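Local coordinates for proto-oncogene tyrosine-protein kinase receptor Ret (Danio rerio, PDB 7AMK) that acts as a receptor tyrosine kinase, its extracellular cadherin-like domains probably taking part in assembly with GDNF and the co-receptor GFR alpha 1, at residues 72-77 / 81-86; 124-129 / 214-219; 151-156 / 166-171. The protein carries 4 engineered substitutions. All coordinates share one frame; numbering follows the deposited sequence.

Contact 1: 72-77 / 81-86; sequences SSLRSG and SPKDLT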
loop_
_atom_site.group_PDB
_atom_site.type_symbol
_atom_site.label_atom_id
_atom_site.label_comp_id
_atom_site.label_asym_id
_atom_site.label_seq_id
_atom_site.Cartn_x
_atom_site.Cartn_y
_atom_site.Cartn_z
ATOM N N SER A 72 -58.939 25.981 -20.779
ATOM C CA SER A 72 -59.018 25.003 -21.852
ATOM C C SER A 72 -58.017 25.275 -22.971
ATOM O O SER A 72 -57.685 24.350 -23.718
ATOM C CB SER A 72 -60.445 24.969 -22.395
ATOM O OG SER A 72 -60.902 26.288 -22.658
ATOM N N SER A 73 -57.497 26.498 -23.076
ATOM C CA SER A 73 -56.584 26.874 -24.148
ATOM C C SER A 73 -55.107 26.676 -23.814
ATOM O O SER A 73 -54.254 26.989 -24.652
ATOM C CB SER A 73 -56.825 28.330 -24.541
ATOM O OG SER A 73 -58.153 28.478 -24.996
ATOM N N LEU A 74 -54.777 26.168 -22.630
ATOM C CA LEU A 74 -53.385 25.922 -22.257
ATOM C C LEU A 74 -52.888 24.661 -22.957
ATOM O O LEU A 74 -53.305 23.548 -22.613
ATOM C CB LEU A 74 -53.262 25.777 -20.743
ATOM C CG LEU A 74 -53.283 27.068 -19.952
ATOM C CD1 LEU A 74 -53.492 26.779 -18.472
ATOM C CD2 LEU A 74 -51.959 27.782 -20.195
ATOM N N ARG A 75 -51.992 24.833 -23.932
ATOM C CA ARG A 75 -51.415 23.716 -24.676
ATOM C C ARG A 75 -50.295 23.080 -23.854
ATOM O O ARG A 75 -49.103 23.262 -24.106
ATOM C CB ARG A 75 -50.910 24.178 -26.040
ATOM C CG ARG A 75 -51.984 24.174 -27.111
ATOM C CD ARG A 75 -51.434 24.338 -28.514
ATOM N NE ARG A 75 -52.409 23.884 -29.496
ATOM C CZ ARG A 75 -53.557 24.502 -29.741
ATOM N NH1 ARG A 75 -53.913 25.587 -29.073
ATOM N NH2 ARG A 75 -54.366 24.026 -30.686
ATOM N N SER A 76 -50.691 22.300 -22.853
ATOM C CA SER A 76 -49.724 21.499 -22.107
ATOM C C SER A 76 -49.536 20.094 -22.686
ATOM O O SER A 76 -48.428 19.549 -22.619
ATOM C CB SER A 76 -50.146 21.389 -20.638
ATOM O OG SER A 76 -51.281 20.555 -20.503
ATOM N N GLY A 77 -50.572 19.498 -23.277
ATOM C CA GLY A 77 -50.537 18.098 -23.643
ATOM C C GLY A 77 -51.237 17.180 -22.662
ATOM O O GLY A 77 -51.458 16.008 -22.983
ATOM N N SER A 81 -57.463 18.535 -15.368
ATOM C CA SER A 81 -57.298 19.573 -14.362
ATOM C C SER A 81 -56.580 18.991 -13.143
ATOM O O SER A 81 -56.885 17.871 -12.729
ATOM C CB SER A 81 -58.661 20.137 -13.952
ATOM O OG SER A 81 -58.546 21.207 -13.027
ATOM N N PRO A 82 -55.627 19.698 -12.507
ATOM C CA PRO A 82 -55.195 21.075 -12.760
ATOM C C PRO A 82 -54.135 21.136 -13.829
ATOM O O PRO A 82 -53.430 20.151 -13.983
ATOM C CB PRO A 82 -54.609 21.494 -11.417
ATOM C CG PRO A 82 -53.936 20.221 -10.943
ATOM C CD PRO A 82 -54.887 19.109 -11.371
ATOM N N LYS A 83 -54.020 22.264 -14.539
ATOM C CA LYS A 83 -52.932 22.494 -15.486
ATOM C C LYS A 83 -51.869 23.356 -14.817
ATOM O O LYS A 83 -52.147 24.476 -14.376
ATOM C CB LYS A 83 -53.430 23.161 -16.767
ATOM C CG LYS A 83 -54.293 22.269 -17.640
ATOM C CD LYS A 83 -54.837 23.024 -18.830
ATOM C CE LYS A 83 -55.556 22.094 -19.791
ATOM N NZ LYS A 83 -56.204 22.845 -20.888
ATOM N N ASP A 84 -50.657 22.836 -14.751
ATOM C CA ASP A 84 -49.569 23.560 -14.124
ATOM C C ASP A 84 -49.036 24.630 -15.061
ATOM O O ASP A 84 -48.866 24.390 -16.259
ATOM C CB ASP A 84 -48.467 22.587 -13.717
ATOM C CG ASP A 84 -48.853 21.763 -12.516
ATOM O OD1 ASP A 84 -50.065 21.484 -12.340
ATOM O OD2 ASP A 84 -47.947 21.416 -11.732
ATOM N N LEU A 85 -48.802 25.817 -14.514
ATOM C CA LEU A 85 -48.175 26.924 -15.224
ATOM C C LEU A 85 -46.851 27.195 -14.544
ATOM O O LEU A 85 -46.806 27.331 -13.316
ATOM C CB LEU A 85 -49.037 28.195 -15.178
ATOM C CG LEU A 85 -50.244 28.306 -16.100
ATOM C CD1 LEU A 85 -51.166 27.133 -15.895
ATOM C CD2 LEU A 85 -50.990 29.614 -15.873
ATOM N N THR A 86 -45.787 27.285 -15.328
ATOM C CA THR A 86 -44.465 27.579 -14.796
ATOM C C THR A 86 -44.025 28.952 -15.286
ATOM O O THR A 86 -43.833 29.151 -16.486
ATOM C CB THR A 86 -43.460 26.501 -15.191
ATOM O OG1 THR A 86 -43.904 25.244 -14.674
ATOM C CG2 THR A 86 -42.115 26.810 -14.591
#

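Contact 2: 124-129 / 214-219; sequences VELSTL and NLEEVF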
loop_
_atom_site.group_PDB
_atom_site.type_symbol
_atom_site.label_atom_id
_atom_site.label_comp_id
_atom_site.label_asym_id
_atom_site.label_seq_id
_atom_site.Cartn_x
_atom_site.Cartn_y
_atom_site.Cartn_z
ATOM N N VAL A 124 -62.580 26.136 3.280
ATOM C CA VAL A 124 -61.138 26.084 3.500
ATOM C C VAL A 124 -60.887 25.737 4.968
ATOM O O VAL A 124 -61.401 26.415 5.866
ATOM C CB VAL A 124 -60.481 27.415 3.098
ATOM C CG1 VAL A 124 -58.967 27.417 3.335
ATOM C CG2 VAL A 124 -60.785 27.701 1.636
ATOM N N GLU A 125 -60.130 24.657 5.209
ATOM C CA GLU A 125 -59.666 24.335 6.557
ATOM C C GLU A 125 -58.654 25.372 7.034
ATOM O O GLU A 125 -57.801 25.831 6.263
ATOM C CB GLU A 125 -59.016 22.944 6.595
ATOM C CG GLU A 125 -59.815 21.822 5.951
ATOM N N LEU A 126 -58.739 25.717 8.323
ATOM C CA LEU A 126 -57.866 26.741 8.883
ATOM C C LEU A 126 -56.416 26.447 8.569
ATOM O O LEU A 126 -55.650 27.361 8.249
ATOM C CB LEU A 126 -58.060 26.863 10.401
ATOM C CG LEU A 126 -59.358 27.578 10.814
ATOM C CD1 LEU A 126 -59.393 27.903 12.305
ATOM C CD2 LEU A 126 -59.605 28.843 9.980
ATOM N N SER A 127 -56.026 25.170 8.633
ATOM C CA SER A 127 -54.637 24.828 8.356
ATOM C C SER A 127 -54.237 25.226 6.938
ATOM O O SER A 127 -53.147 25.768 6.730
ATOM C CB SER A 127 -54.402 23.335 8.596
ATOM O OG SER A 127 -55.248 22.557 7.789
ATOM N N THR A 128 -55.125 25.001 5.956
ATOM C CA THR A 128 -54.841 25.405 4.582
ATOM C C THR A 128 -54.786 26.921 4.459
ATOM O O THR A 128 -53.938 27.456 3.740
ATOM C CB THR A 128 -55.907 24.855 3.619
ATOM O OG1 THR A 128 -56.111 23.456 3.846
ATOM C CG2 THR A 128 -55.473 25.069 2.166
ATOM N N LEU A 129 -55.716 27.627 5.116
ATOM C CA LEU A 129 -55.696 29.085 5.078
ATOM C C LEU A 129 -54.370 29.633 5.588
ATOM O O LEU A 129 -53.836 30.611 5.046
ATOM C CB LEU A 129 -56.849 29.645 5.912
ATOM C CG LEU A 129 -56.811 31.159 6.180
ATOM C CD1 LEU A 129 -56.918 31.994 4.882
ATOM C CD2 LEU A 129 -57.900 31.564 7.162
ATOM N N ASN A 214 -63.673 32.098 17.657
ATOM C CA ASN A 214 -62.700 32.497 18.666
ATOM C C ASN A 214 -61.395 32.795 17.940
ATOM O O ASN A 214 -61.349 32.878 16.704
ATOM C CB ASN A 214 -62.549 31.408 19.743
ATOM C CG ASN A 214 -61.688 31.842 20.937
ATOM O OD1 ASN A 214 -61.352 33.018 21.100
ATOM N ND2 ASN A 214 -61.334 30.880 21.778
ATOM N N LEU A 215 -60.335 32.989 18.714
ATOM C CA LEU A 215 -58.988 33.117 18.183
ATOM C C LEU A 215 -58.413 31.711 18.099
ATOM O O LEU A 215 -58.219 31.055 19.123
ATOM C CB LEU A 215 -58.139 34.023 19.073
ATOM C CG LEU A 215 -56.800 34.515 18.501
ATOM C CD1 LEU A 215 -57.005 35.460 17.300
ATOM C CD2 LEU A 215 -55.946 35.163 19.583
ATOM N N GLU A 216 -58.192 31.224 16.884
ATOM C CA GLU A 216 -57.672 29.882 16.670
ATOM C C GLU A 216 -56.184 29.930 16.344
ATOM O O GLU A 216 -55.678 30.903 15.779
ATOM C CB GLU A 216 -58.404 29.193 15.519
ATOM C CG GLU A 216 -59.855 29.543 15.379
ATOM C CD GLU A 216 -60.728 28.405 15.797
ATOM O OE1 GLU A 216 -60.219 27.549 16.558
ATOM O OE2 GLU A 216 -61.905 28.358 15.359
ATOM N N GLU A 217 -55.490 28.840 16.649
ATOM C CA GLU A 217 -54.079 28.761 16.307
ATOM C C GLU A 217 -53.765 27.441 15.614
ATOM O O GLU A 217 -54.310 26.395 15.981
ATOM C CB GLU A 217 -53.214 28.937 17.560
ATOM C CG GLU A 217 -53.567 27.962 18.619
ATOM C CD GLU A 217 -52.921 28.256 19.959
ATOM O OE1 GLU A 217 -51.985 29.083 20.029
ATOM O OE2 GLU A 217 -53.369 27.647 20.950
ATOM N N VAL A 218 -52.877 27.505 14.612
ATOM C CA VAL A 218 -52.353 26.344 13.896
ATOM C C VAL A 218 -50.829 26.433 13.915
ATOM O O VAL A 218 -50.268 27.497 13.631
ATOM C CB VAL A 218 -52.841 26.269 12.419
ATOM C CG1 VAL A 218 -52.268 25.047 11.739
ATOM C CG2 VAL A 218 -54.327 26.223 12.309
ATOM N N PHE A 219 -50.159 25.315 14.197
ATOM C CA PHE A 219 -48.700 25.277 14.224
ATOM C C PHE A 219 -48.150 24.492 13.039
ATOM O O PHE A 219 -48.762 23.534 12.574
ATOM C CB PHE A 219 -48.180 24.666 15.516
ATOM C CG PHE A 219 -48.656 25.364 16.747
ATOM C CD1 PHE A 219 -49.877 25.032 17.327
ATOM C CD2 PHE A 219 -47.880 26.366 17.331
ATOM C CE1 PHE A 219 -50.317 25.689 18.484
ATOM C CE2 PHE A 219 -48.313 27.017 18.480
ATOM C CZ PHE A 219 -49.527 26.675 19.057
#

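Contact 3: 151-156 / 166-171; sequences QLRRFT and ISYGVV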
loop_
_atom_site.group_PDB
_atom_site.type_symbol
_atom_site.label_atom_id
_atom_site.label_comp_id
_atom_site.label_asym_id
_atom_site.label_seq_id
_atom_site.Cartn_x
_atom_site.Cartn_y
_atom_site.Cartn_z
ATOM N N GLN A 151 -42.579 35.281 2.847
ATOM C CA GLN A 151 -43.897 35.865 3.089
ATOM C C GLN A 151 -44.815 34.754 3.575
ATOM O O GLN A 151 -45.026 33.764 2.861
ATOM C CB GLN A 151 -44.452 36.508 1.813
ATOM C CG GLN A 151 -45.928 37.050 1.873
ATOM C CD GLN A 151 -46.233 37.935 3.092
ATOM O OE1 GLN A 151 -47.011 37.552 3.940
ATOM N NE2 GLN A 151 -45.614 39.102 3.175
ATOM N N LEU A 152 -45.361 34.918 4.781
ATOM C CA LEU A 152 -46.173 33.884 5.412
ATOM C C LEU A 152 -47.663 33.939 5.049
ATOM O O LEU A 152 -48.331 32.904 5.106
ATOM C CB LEU A 152 -46.007 33.964 6.942
ATOM C CG LEU A 152 -44.654 33.469 7.458
ATOM C CD1 LEU A 152 -44.566 33.499 8.984
ATOM C CD2 LEU A 152 -44.380 32.067 6.921
ATOM N N ARG A 153 -48.217 35.097 4.694
ATOM C CA ARG A 153 -49.630 35.164 4.313
ATOM C C ARG A 153 -49.902 34.401 3.017
ATOM O O ARG A 153 -49.181 34.549 2.032
ATOM C CB ARG A 153 -50.082 36.614 4.118
ATOM C CG ARG A 153 -50.371 37.391 5.388
ATOM C CD ARG A 153 -50.552 38.898 5.126
ATOM N NE ARG A 153 -49.348 39.507 4.547
ATOM C CZ ARG A 153 -49.189 40.814 4.351
ATOM N NH1 ARG A 153 -50.125 41.680 4.696
ATOM N NH2 ARG A 153 -48.060 41.264 3.794
ATOM N N ARG A 154 -50.981 33.618 3.001
ATOM C CA ARG A 154 -51.448 33.014 1.754
ATOM C C ARG A 154 -52.373 34.027 1.087
ATOM O O ARG A 154 -53.556 34.115 1.391
ATOM C CB ARG A 154 -52.118 31.670 2.004
ATOM C CG ARG A 154 -51.181 30.648 2.676
ATOM C CD ARG A 154 -51.593 29.211 2.356
ATOM N NE ARG A 154 -51.746 28.949 0.921
ATOM C CZ ARG A 154 -52.174 27.796 0.422
ATOM N NH1 ARG A 154 -52.518 26.791 1.213
ATOM N NH2 ARG A 154 -52.261 27.646 -0.899
ATOM N N PHE A 155 -51.803 34.826 0.177
ATOM C CA PHE A 155 -52.546 35.914 -0.463
ATOM C C PHE A 155 -53.881 35.448 -1.037
ATOM O O PHE A 155 -54.904 36.117 -0.856
ATOM C CB PHE A 155 -51.686 36.554 -1.553
ATOM C CG PHE A 155 -50.544 37.397 -1.012
ATOM C CD1 PHE A 155 -50.523 37.784 0.312
ATOM C CD2 PHE A 155 -49.518 37.824 -1.842
ATOM C CE1 PHE A 155 -49.480 38.561 0.807
ATOM C CE2 PHE A 155 -48.489 38.610 -1.366
ATOM C CZ PHE A 155 -48.464 38.974 -0.039
ATOM N N THR A 156 -53.903 34.294 -1.710
ATOM C CA THR A 156 -55.132 33.850 -2.371
ATOM C C THR A 156 -56.239 33.541 -1.361
ATOM O O THR A 156 -57.418 33.836 -1.600
ATOM C CB THR A 156 -54.838 32.629 -3.253
ATOM O OG1 THR A 156 -54.130 31.641 -2.491
ATOM C CG2 THR A 156 -53.973 33.036 -4.460
ATOM N N ILE A 166 -55.424 37.452 10.582
ATOM C CA ILE A 166 -54.401 36.415 10.559
ATOM C C ILE A 166 -53.080 37.040 10.961
ATOM O O ILE A 166 -52.630 37.993 10.318
ATOM C CB ILE A 166 -54.262 35.766 9.172
ATOM C CG1 ILE A 166 -55.594 35.239 8.664
ATOM C CG2 ILE A 166 -53.255 34.624 9.219
ATOM C CD1 ILE A 166 -55.474 34.419 7.379
ATOM N N SER A 167 -52.450 36.512 12.002
ATOM C CA SER A 167 -51.099 36.941 12.331
ATOM C C SER A 167 -50.209 35.711 12.511
ATOM O O SER A 167 -50.697 34.612 12.773
ATOM C CB SER A 167 -51.111 37.855 13.571
ATOM O OG SER A 167 -51.589 37.202 14.730
ATOM N N TYR A 168 -48.903 35.890 12.339
ATOM C CA TYR A 168 -47.948 34.792 12.452
ATOM C C TYR A 168 -46.895 35.128 13.499
ATOM O O TYR A 168 -46.622 36.300 13.765
ATOM C CB TYR A 168 -47.252 34.504 11.108
ATOM C CG TYR A 168 -48.175 33.971 10.064
ATOM C CD1 TYR A 168 -48.902 34.828 9.246
ATOM C CD2 TYR A 168 -48.358 32.597 9.896
ATOM C CE1 TYR A 168 -49.765 34.343 8.278
ATOM C CE2 TYR A 168 -49.217 32.110 8.967
ATOM C CZ TYR A 168 -49.931 32.988 8.155
ATOM O OH TYR A 168 -50.792 32.488 7.204
ATOM N N GLY A 169 -46.319 34.090 14.111
ATOM C CA GLY A 169 -45.181 34.270 14.994
ATOM C C GLY A 169 -44.220 33.101 14.949
ATOM O O GLY A 169 -44.600 31.978 14.607
ATOM N N VAL A 170 -42.963 33.365 15.276
ATOM C CA VAL A 170 -42.008 32.292 15.539
ATOM C C VAL A 170 -42.128 31.897 16.999
ATOM O O VAL A 170 -41.964 32.736 17.893
ATOM C CB VAL A 170 -40.561 32.691 15.220
ATOM C CG1 VAL A 170 -39.621 31.574 15.684
ATOM C CG2 VAL A 170 -40.375 32.886 13.746
ATOM N N VAL A 171 -42.404 30.619 17.236
ATOM C CA VAL A 171 -42.456 30.085 18.589
ATOM C C VAL A 171 -41.023 29.830 19.039
ATOM O O VAL A 171 -40.347 28.936 18.512
ATOM C CB VAL A 171 -43.299 28.813 18.665
ATOM C CG1 VAL A 171 -42.868 27.988 19.825
ATOM C CG2 VAL A 171 -44.761 29.182 18.817
HETATM O O HOH W 1 -52.695 33.077 5.068
#

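Contact 1: 72-77 / 81-86
Lys83 and Leu74 run antiparallel alongside one another, side chain to side chain, and most of the surface buried between 72-77 and 81-86 is theirs. The lysine sits at the start of a strand and reaches toward the loop on a fully stretched chain: CG lies anti to the carbonyl carbon (chi1 -70°), and every later torsion is close to 180°. Its methylenes flank the leucine, with Lys83 CD 3.7 Å from Leu74 CB and Lys83 CB 4.0 Å from Leu74 CD1. This apolar stem carries the amine to the loop backbone, where Lys83 NZ gives a weak hydrogen bond of 3.4 Å to Leu74 O. Ser72 O lies 3.5 Å from Lys83 NZ, close enough that it probably adds some electrostatic attraction. The stronger polar partner of the amine is Phe71 O, and the same amine makes a cation-pi contact with the Phe71 ring. Carbonyls from the end of helix 68-72 (Phe71, Ser72) and from the loop (Leu74) thus gather round the amine, probably favouring its charged form. The same CD1 methyl of Leu74 also meets the end of Leu85, two residues along the strand. Leu74 CD1 lies 3.5 Å from Leu85 CD1, tighter than usual for methyl groups, and the two side chains cross at about a right angle. Around this point Phe113 of strand 106-114 touches both leucines, and Trp50 of a nearby loop touches them too. The contact therefore folds the connection after helix 68-72 back onto the first residues of strand 83-92, an inner strand of the first cadherin-like domain's sheet, where Lys83 and Leu85 also pair through their backbones with Phe113 and Leu111 of strand 106-114.

Contact 2: 124-129 / 214-219
The first turn of helix 126-130 approaches the beginning of strand 215-227 most closely where Ser127 CA comes within 6.2 Å of Val218 CA. Leu126 carries the larger share on the helix side. Its CD1 methyl presses on the aliphatic stem of Glu216, 3.5 Å from Glu216 CG and 3.6 Å from Glu216 CB, the two side chains crossing nearly at right angles. The glutamate chain is bent at its second torsion (chi2 -108°), and this folds the carboxylate back past the same methyl, leaving Glu216 CD 3.8 Å from Leu126 CD1. Two residues along the strand, the branches of Val218 divide their work: Val218 CG1 rests 4.1 Å from Ser127 CA, while Val218 CG2 faces Leu126 CB at 4.2 Å. The seam is small and lies near the surface, made by carbon contacts. Strand 200-210 pairs with strand 215-227, Val209 with Glu216 and Cys207 with Val218, and the disulfide between Cys130 and Cys207 ties it to the helix. This is a short helix whose first turn packs on side chains of a sheet strand, in the disulfide-braced, cadherin-like beta-sandwich of the receptor's second domain.

Contact 3: 151-156 / 166-171
This is a buried CH-pi and apolar contact in the second cadherin-like domain, between the turn that leads from strand 147-151 into helix 155-160 and strand 165-170, an edge strand of the sheet that also holds 200-210 and 215-227. Leu152 sits over one face of the Tyr168 ring: its CB stands 3.8 Å from the ring centroid, only 11° off the normal. Tyr168 CG lies anti to the carbonyl carbon (chi1 -67°), which sends the ring across to the leucine. Leu152 CD1 extends past the root of the ring and touches Tyr168 CB at 3.6 Å, so the leucine spans the tyrosine from its first carbon to its ring centre. The backbone follows the ring outward, with Leu152 O 3.4 Å from Tyr168 CZ. The phenol oxygen is held by two partners. It is hydrogen-bonded to Cys130 O, and a water that donates to Tyr168 OH at 2.9 Å accepts from Arg154 N at 2.7 Å, bridging ring and turn. The turn is stiffened from within by Gln151 OE1, which takes two N-H groups of Arg153: the backbone Arg153 N in the carbonyl plane, on a lone pair, and Arg153 NE from above that plane, along a nearly straight N-H path (174°). Arg154 leads away to Thr128 O and to salt bridges with Glu133 and Glu10. Leu152 also packs on Ile205 and Tyr168 on Cys207, both from strand 200-210, which hydrogen-bonds strand 165-170, while at the far end of the turn Phe155 touches Pro21 and Gln24 of strand 21-24.

Along the chain, contact 1 closes first, in the first cadherin-like domain; contact 2 then opens, and contact 3 falls wholly between its two segments. Contact 1 stands apart, its centre 31 Å from that of contact 2 and 29 Å from that of contact 3. Contacts 2 and 3 have centres 11 Å apart and share the second domain's sheet, where strands 215-227 and 165-170 both flank strand 200-210. They touch directly: Leu129 CG packs on Ile166 CD1 at 3.7 Å. Residues of 151-156 also reach strands 7-14 and 21-24, so contact 3 lies where the first two domains meet, consistent with their compact, side-by-side arrangement.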